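Local structure of DUF4595 domain-containing protein (Bacteroides vulgatus, 3TZG) at residues F68-R81 against Y91-G103. The protein is of unknown function but folds as a porin-like antiparallel beta barrel, which is consistent with a relation to membrane beta-barrel proteins. Numbering follows the deposited sequence.
Sequences FQIGKGKARESRAR and YEADKQTVYDYKG
Tyr101 meets Lys74 and Ala75 where segments 68-81 and 91-103, on neighbouring antiparallel strands of the beta barrel, diverge. Tyr101 OH donates to Ala75 O at 2.7 Å, in the carbonyl plane. The extended Lys74 side chain and the Tyr101 side chain run past each other in opposite directions. Lys74 CD sits over the ring centre as a CH-pi contact, 3.9 Å from the Tyr101 ring centroid, and NZ adds an off-centre cation-pi contact. A leucine in place of Tyr101 would probably leave Ala75 O without this donor and the Lys74 ammonium without its aromatic partner. Tyr101 OH is also hydrogen-bonded to Tyr186.

Tyr99 lies on the same face of the strand. Tyr99 OH and Ser78 OG share a hydrogen bond of 3.1 Å, and the same OH reaches the edge of the Phe68 ring. Tyr186 stacks on the Tyr99 ring.

Ladder bonds tie Ser78 to Thr97 and Ala80 to Lys95, so these pairs are hydrogen-bonded. Between them, Arg79 faces Gln96 as a non-hydrogen-bonded pair. Gln96 NE2 lies over the centre of the Arg79 guanidinium; this is packing of two donors, not a hydrogen bond.

On the face that carries Arg79 and Gln96, Asp94 joins two arginines. Arg81 NH2 gives a bond of 2.8 Å to the syn lone pair of Asp94 OD2, and Arg79 NE pairs with Asp94 OD1 at 3.6 Å. A bend at chi3 (-66°) turns the Arg81 guanidinium to Asp94.

Near the type I' turn from Gly71 to Lys74, which leads into strand 74-85, Arg76 NE grips Gly71 O. Lys74 N reaches this oxygen from the opposite face of the carbonyl plane. A water links Arg76 NH1 to Tyr99 O, the water lying 2.8 Å from Tyr99 O.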
loop_
_atom_site.group_PDB
_atom_site.type_symbol
_atom_site.label_atom_id
_atom_site.label_comp_id
_atom_site.label_asym_id
_atom_site.label_seq_id
_atom_site.Cartn_x
_atom_site.Cartn_y
_atom_site.Cartn_z
ATOM N N PHE A 68 -1.396 1.276 -14.575
ATOM C CA PHE A 68 -1.273 2.669 -14.137
ATOM C C PHE A 68 -0.946 3.561 -15.299
ATOM O O PHE A 68 -0.069 3.220 -16.103
ATOM C CB PHE A 68 -0.188 2.840 -13.067
ATOM C CG PHE A 68 -0.419 2.152 -11.754
ATOM C CD1 PHE A 68 -1.065 2.807 -10.715
ATOM C CD2 PHE A 68 0.088 0.880 -11.521
ATOM C CE1 PHE A 68 -1.253 2.182 -9.484
ATOM C CE2 PHE A 68 -0.086 0.259 -10.286
ATOM C CZ PHE A 68 -0.774 0.911 -9.282
ATOM N N GLN A 69 -1.605 4.715 -15.371
ATOM C CA GLN A 69 -1.333 5.713 -16.395
ATOM C C GLN A 69 -0.466 6.780 -15.766
ATOM O O GLN A 69 -0.868 7.401 -14.770
ATOM C CB GLN A 69 -2.634 6.285 -16.981
ATOM C CG GLN A 69 -2.497 6.791 -18.408
ATOM C CD GLN A 69 -2.269 5.655 -19.379
ATOM O OE1 GLN A 69 -2.824 4.538 -19.234
ATOM N NE2 GLN A 69 -1.469 5.933 -20.407
ATOM N N ILE A 70 0.754 6.934 -16.310
ATOM C CA ILE A 70 1.784 7.857 -15.820
ATOM C C ILE A 70 1.754 9.124 -16.664
ATOM O O ILE A 70 1.765 9.058 -17.895
ATOM C CB ILE A 70 3.201 7.185 -15.820
ATOM C CG1 ILE A 70 3.199 5.758 -15.197
ATOM C CG2 ILE A 70 4.277 8.087 -15.222
ATOM C CD1 ILE A 70 2.624 5.591 -13.757
ATOM N N GLY A 71 1.668 10.254 -15.983
ATOM C CA GLY A 71 1.628 11.566 -16.613
ATOM C C GLY A 71 2.432 12.550 -15.791
ATOM O O GLY A 71 2.231 12.650 -14.570
ATOM N N LYS A 72 3.390 13.245 -16.453
ATOM C CA LYS A 72 4.273 14.262 -15.857
ATOM C C LYS A 72 4.946 13.706 -14.578
ATOM O O LYS A 72 4.960 14.372 -13.525
ATOM C CB LYS A 72 3.519 15.583 -15.540
ATOM C CG LYS A 72 2.700 16.211 -16.673
ATOM C CD LYS A 72 3.462 17.223 -17.501
ATOM C CE LYS A 72 2.571 18.288 -18.127
ATOM N NZ LYS A 72 1.607 17.745 -19.122
ATOM N N GLY A 73 5.445 12.473 -14.691
ATOM C CA GLY A 73 6.183 11.786 -13.635
ATOM C C GLY A 73 5.415 11.201 -12.471
ATOM O O GLY A 73 6.043 10.806 -11.485
ATOM N N LYS A 74 4.077 11.111 -12.561
ATOM C CA LYS A 74 3.222 10.546 -11.494
ATOM C C LYS A 74 2.063 9.745 -12.030
ATOM O O LYS A 74 1.507 10.109 -13.075
ATOM C CB LYS A 74 2.620 11.658 -10.612
ATOM C CG LYS A 74 3.580 12.618 -9.942
ATOM C CD LYS A 74 2.775 13.678 -9.249
ATOM C CE LYS A 74 3.629 14.648 -8.499
ATOM N NZ LYS A 74 2.797 15.678 -7.839
ATOM N N ALA A 75 1.626 8.712 -11.291
ATOM C CA ALA A 75 0.398 8.008 -11.686
ATOM C C ALA A 75 -0.780 8.998 -11.597
ATOM O O ALA A 75 -0.904 9.736 -10.607
ATOM C CB ALA A 75 0.152 6.784 -10.821
ATOM N N ARG A 76 -1.568 9.087 -12.677
ATOM C CA ARG A 76 -2.679 10.020 -12.734
ATOM C C ARG A 76 -4.016 9.297 -12.558
ATOM O O ARG A 76 -4.982 9.896 -12.073
ATOM C CB ARG A 76 -2.642 10.788 -14.059
ATOM C CG ARG A 76 -1.365 11.601 -14.225
ATOM C CD ARG A 76 -1.220 12.650 -13.146
ATOM N NE ARG A 76 0.088 13.293 -13.195
ATOM C CZ ARG A 76 0.438 14.324 -12.440
ATOM N NH1 ARG A 76 -0.418 14.833 -11.562
ATOM N NH2 ARG A 76 1.644 14.863 -12.561
ATOM N N GLU A 77 -4.053 8.003 -12.928
ATOM C CA GLU A 77 -5.233 7.132 -12.890
ATOM C C GLU A 77 -4.828 5.676 -13.089
ATOM O O GLU A 77 -3.760 5.423 -13.647
ATOM C CB GLU A 77 -6.229 7.566 -13.977
ATOM C CG GLU A 77 -5.580 7.624 -15.335
ATOM C CD GLU A 77 -6.426 8.166 -16.450
ATOM O OE1 GLU A 77 -7.260 7.393 -16.974
ATOM O OE2 GLU A 77 -6.137 9.296 -16.907
ATOM N N SER A 78 -5.663 4.722 -12.635
ATOM C CA SER A 78 -5.383 3.278 -12.791
ATOM C C SER A 78 -6.674 2.468 -12.966
ATOM O O SER A 78 -7.750 2.918 -12.539
ATOM C CB SER A 78 -4.610 2.727 -11.595
ATOM O OG SER A 78 -5.467 2.510 -10.480
ATOM N N ARG A 79 -6.560 1.275 -13.594
ATOM C CA ARG A 79 -7.658 0.337 -13.755
ATOM C C ARG A 79 -7.166 -1.029 -13.340
ATOM O O ARG A 79 -6.092 -1.459 -13.776
ATOM C CB ARG A 79 -8.265 0.328 -15.167
ATOM C CG ARG A 79 -9.618 -0.371 -15.139
ATOM C CD ARG A 79 -10.539 -0.069 -16.281
ATOM N NE ARG A 79 -11.845 -0.626 -15.944
ATOM C CZ ARG A 79 -12.936 -0.487 -16.684
ATOM N NH1 ARG A 79 -12.889 0.189 -17.826
ATOM N NH2 ARG A 79 -14.084 -1.022 -16.288
ATOM N N ALA A 80 -7.939 -1.697 -12.475
ATOM C CA ALA A 80 -7.585 -3.002 -11.944
ATOM C C ALA A 80 -8.729 -3.977 -12.005
ATOM O O ALA A 80 -9.903 -3.595 -11.924
ATOM C CB ALA A 80 -7.137 -2.857 -10.505
ATOM N N ARG A 81 -8.378 -5.250 -12.161
ATOM C CA ARG A 81 -9.316 -6.356 -12.098
ATOM C C ARG A 81 -8.994 -7.083 -10.820
ATOM O O ARG A 81 -7.831 -7.401 -10.583
ATOM C CB ARG A 81 -9.275 -7.254 -13.343
ATOM C CG ARG A 81 -10.277 -8.397 -13.238
ATOM C CD ARG A 81 -10.745 -8.884 -14.582
ATOM N NE ARG A 81 -11.525 -7.855 -15.263
ATOM C CZ ARG A 81 -12.066 -8.001 -16.465
ATOM N NH1 ARG A 81 -11.937 -9.142 -17.126
ATOM N NH2 ARG A 81 -12.749 -7.006 -17.013
ATOM N N TYR A 91 -17.064 -10.962 -5.437
ATOM C CA TYR A 91 -17.375 -10.662 -6.843
ATOM C C TYR A 91 -16.141 -10.303 -7.666
ATOM O O TYR A 91 -15.240 -9.631 -7.165
ATOM C CB TYR A 91 -18.369 -9.489 -6.941
ATOM C CG TYR A 91 -19.694 -9.763 -6.268
ATOM C CD1 TYR A 91 -20.689 -10.489 -6.914
ATOM C CD2 TYR A 91 -19.946 -9.317 -4.976
ATOM C CE1 TYR A 91 -21.892 -10.793 -6.279
ATOM C CE2 TYR A 91 -21.149 -9.606 -4.332
ATOM C CZ TYR A 91 -22.121 -10.344 -4.988
ATOM O OH TYR A 91 -23.308 -10.629 -4.358
ATOM N N GLU A 92 -16.124 -10.727 -8.949
ATOM C CA GLU A 92 -15.068 -10.340 -9.889
ATOM C C GLU A 92 -15.396 -8.930 -10.306
ATOM O O GLU A 92 -16.384 -8.697 -11.012
ATOM C CB GLU A 92 -14.951 -11.308 -11.070
ATOM C CG GLU A 92 -13.829 -10.930 -12.013
ATOM C CD GLU A 92 -13.774 -11.683 -13.322
ATOM O OE1 GLU A 92 -14.710 -12.462 -13.616
ATOM O OE2 GLU A 92 -12.800 -11.456 -14.075
ATOM N N ALA A 93 -14.640 -7.984 -9.757
ATOM C CA ALA A 93 -14.888 -6.573 -9.913
ATOM C C ALA A 93 -13.864 -5.868 -10.800
ATOM O O ALA A 93 -12.768 -6.365 -11.020
ATOM C CB ALA A 93 -14.889 -5.919 -8.537
ATOM N N ASP A 94 -14.274 -4.702 -11.332
ATOM C CA ASP A 94 -13.451 -3.771 -12.073
ATOM C C ASP A 94 -13.315 -2.517 -11.234
ATOM O O ASP A 94 -14.320 -1.956 -10.782
ATOM C CB ASP A 94 -13.978 -3.483 -13.483
ATOM C CG ASP A 94 -13.143 -4.216 -14.527
ATOM O OD1 ASP A 94 -11.898 -3.944 -14.611
ATOM O OD2 ASP A 94 -13.709 -5.072 -15.242
ATOM N N LYS A 95 -12.046 -2.134 -10.956
ATOM C CA LYS A 95 -11.704 -0.971 -10.148
ATOM C C LYS A 95 -11.149 0.155 -11.020
ATOM O O LYS A 95 -10.194 -0.043 -11.770
ATOM C CB LYS A 95 -10.693 -1.357 -9.065
ATOM C CG LYS A 95 -10.428 -0.256 -8.051
ATOM C CD LYS A 95 -9.306 -0.679 -7.129
ATOM C CE LYS A 95 -8.955 0.332 -6.088
ATOM N NZ LYS A 95 -7.955 -0.180 -5.130
ATOM N N GLN A 96 -11.769 1.327 -10.916
ATOM C CA GLN A 96 -11.348 2.542 -11.605
ATOM C C GLN A 96 -10.879 3.575 -10.586
ATOM O O GLN A 96 -11.656 4.017 -9.734
ATOM C CB GLN A 96 -12.468 3.098 -12.465
ATOM C CG GLN A 96 -12.602 2.418 -13.778
ATOM C CD GLN A 96 -13.786 2.896 -14.573
ATOM O OE1 GLN A 96 -14.644 3.640 -14.103
ATOM N NE2 GLN A 96 -13.867 2.459 -15.805
ATOM N N THR A 97 -9.618 3.957 -10.674
ATOM C CA THR A 97 -9.056 4.883 -9.704
ATOM C C THR A 97 -8.410 6.088 -10.388
ATOM O O THR A 97 -7.861 5.960 -11.492
ATOM C CB THR A 97 -8.025 4.127 -8.843
ATOM O OG1 THR A 97 -8.723 3.107 -8.140
ATOM C CG2 THR A 97 -7.331 5.024 -7.837
ATOM N N VAL A 98 -8.466 7.244 -9.693
ATOM C CA VAL A 98 -7.834 8.496 -10.085
ATOM C C VAL A 98 -7.019 9.011 -8.886
ATOM O O VAL A 98 -7.439 8.896 -7.732
ATOM C CB VAL A 98 -8.814 9.564 -10.640
ATOM C CG1 VAL A 98 -9.330 9.155 -12.011
ATOM C CG2 VAL A 98 -9.967 9.863 -9.669
ATOM N N TYR A 99 -5.817 9.516 -9.181
ATOM C CA TYR A 99 -4.846 10.073 -8.220
ATOM C C TYR A 99 -4.755 11.606 -8.436
ATOM O O TYR A 99 -4.511 12.048 -9.562
ATOM C CB TYR A 99 -3.466 9.375 -8.394
ATOM C CG TYR A 99 -3.539 7.860 -8.314
ATOM C CD1 TYR A 99 -3.624 7.212 -7.087
ATOM C CD2 TYR A 99 -3.563 7.080 -9.464
ATOM C CE1 TYR A 99 -3.770 5.829 -7.006
ATOM C CE2 TYR A 99 -3.670 5.684 -9.394
ATOM C CZ TYR A 99 -3.788 5.063 -8.162
ATOM O OH TYR A 99 -3.933 3.689 -8.059
ATOM N N ASP A 100 -5.053 12.410 -7.391
ATOM C CA ASP A 100 -4.985 13.878 -7.457
ATOM C C ASP A 100 -4.084 14.403 -6.366
ATOM O O ASP A 100 -4.098 13.899 -5.230
ATOM C CB ASP A 100 -6.344 14.525 -7.377
ATOM C CG ASP A 100 -7.134 14.273 -8.644
ATOM O OD1 ASP A 100 -7.003 15.083 -9.607
ATOM O OD2 ASP A 100 -7.878 13.268 -8.684
ATOM N N TYR A 101 -3.280 15.419 -6.738
ATOM C CA TYR A 101 -2.235 16.009 -5.912
ATOM C C TYR A 101 -2.461 17.486 -5.757
ATOM O O TYR A 101 -2.671 18.145 -6.758
ATOM C CB TYR A 101 -0.863 15.738 -6.561
ATOM C CG TYR A 101 -0.674 14.295 -6.969
ATOM C CD1 TYR A 101 -0.168 13.359 -6.074
ATOM C CD2 TYR A 101 -1.036 13.855 -8.237
ATOM C CE1 TYR A 101 0.016 12.028 -6.447
ATOM C CE2 TYR A 101 -0.894 12.517 -8.607
ATOM C CZ TYR A 101 -0.335 11.615 -7.719
ATOM O OH TYR A 101 -0.211 10.295 -8.065
ATOM N N LYS A 102 -2.480 17.990 -4.506
ATOM C CA LYS A 102 -2.701 19.399 -4.124
ATOM C C LYS A 102 -1.677 19.716 -3.031
ATOM O O LYS A 102 -1.837 19.349 -1.865
ATOM C CB LYS A 102 -4.160 19.630 -3.683
ATOM C CG LYS A 102 -4.657 21.060 -3.806
ATOM C CD LYS A 102 -6.134 21.236 -3.344
ATOM C CE LYS A 102 -7.174 20.551 -4.221
ATOM N NZ LYS A 102 -8.577 20.742 -3.735
ATOM N N GLY A 103 -0.559 20.270 -3.462
ATOM C CA GLY A 103 0.581 20.489 -2.596
ATOM C C GLY A 103 1.235 19.143 -2.418
ATOM O O GLY A 103 1.537 18.461 -3.406
HETATM O O HOH W 1 -3.298 14.079 -11.000
#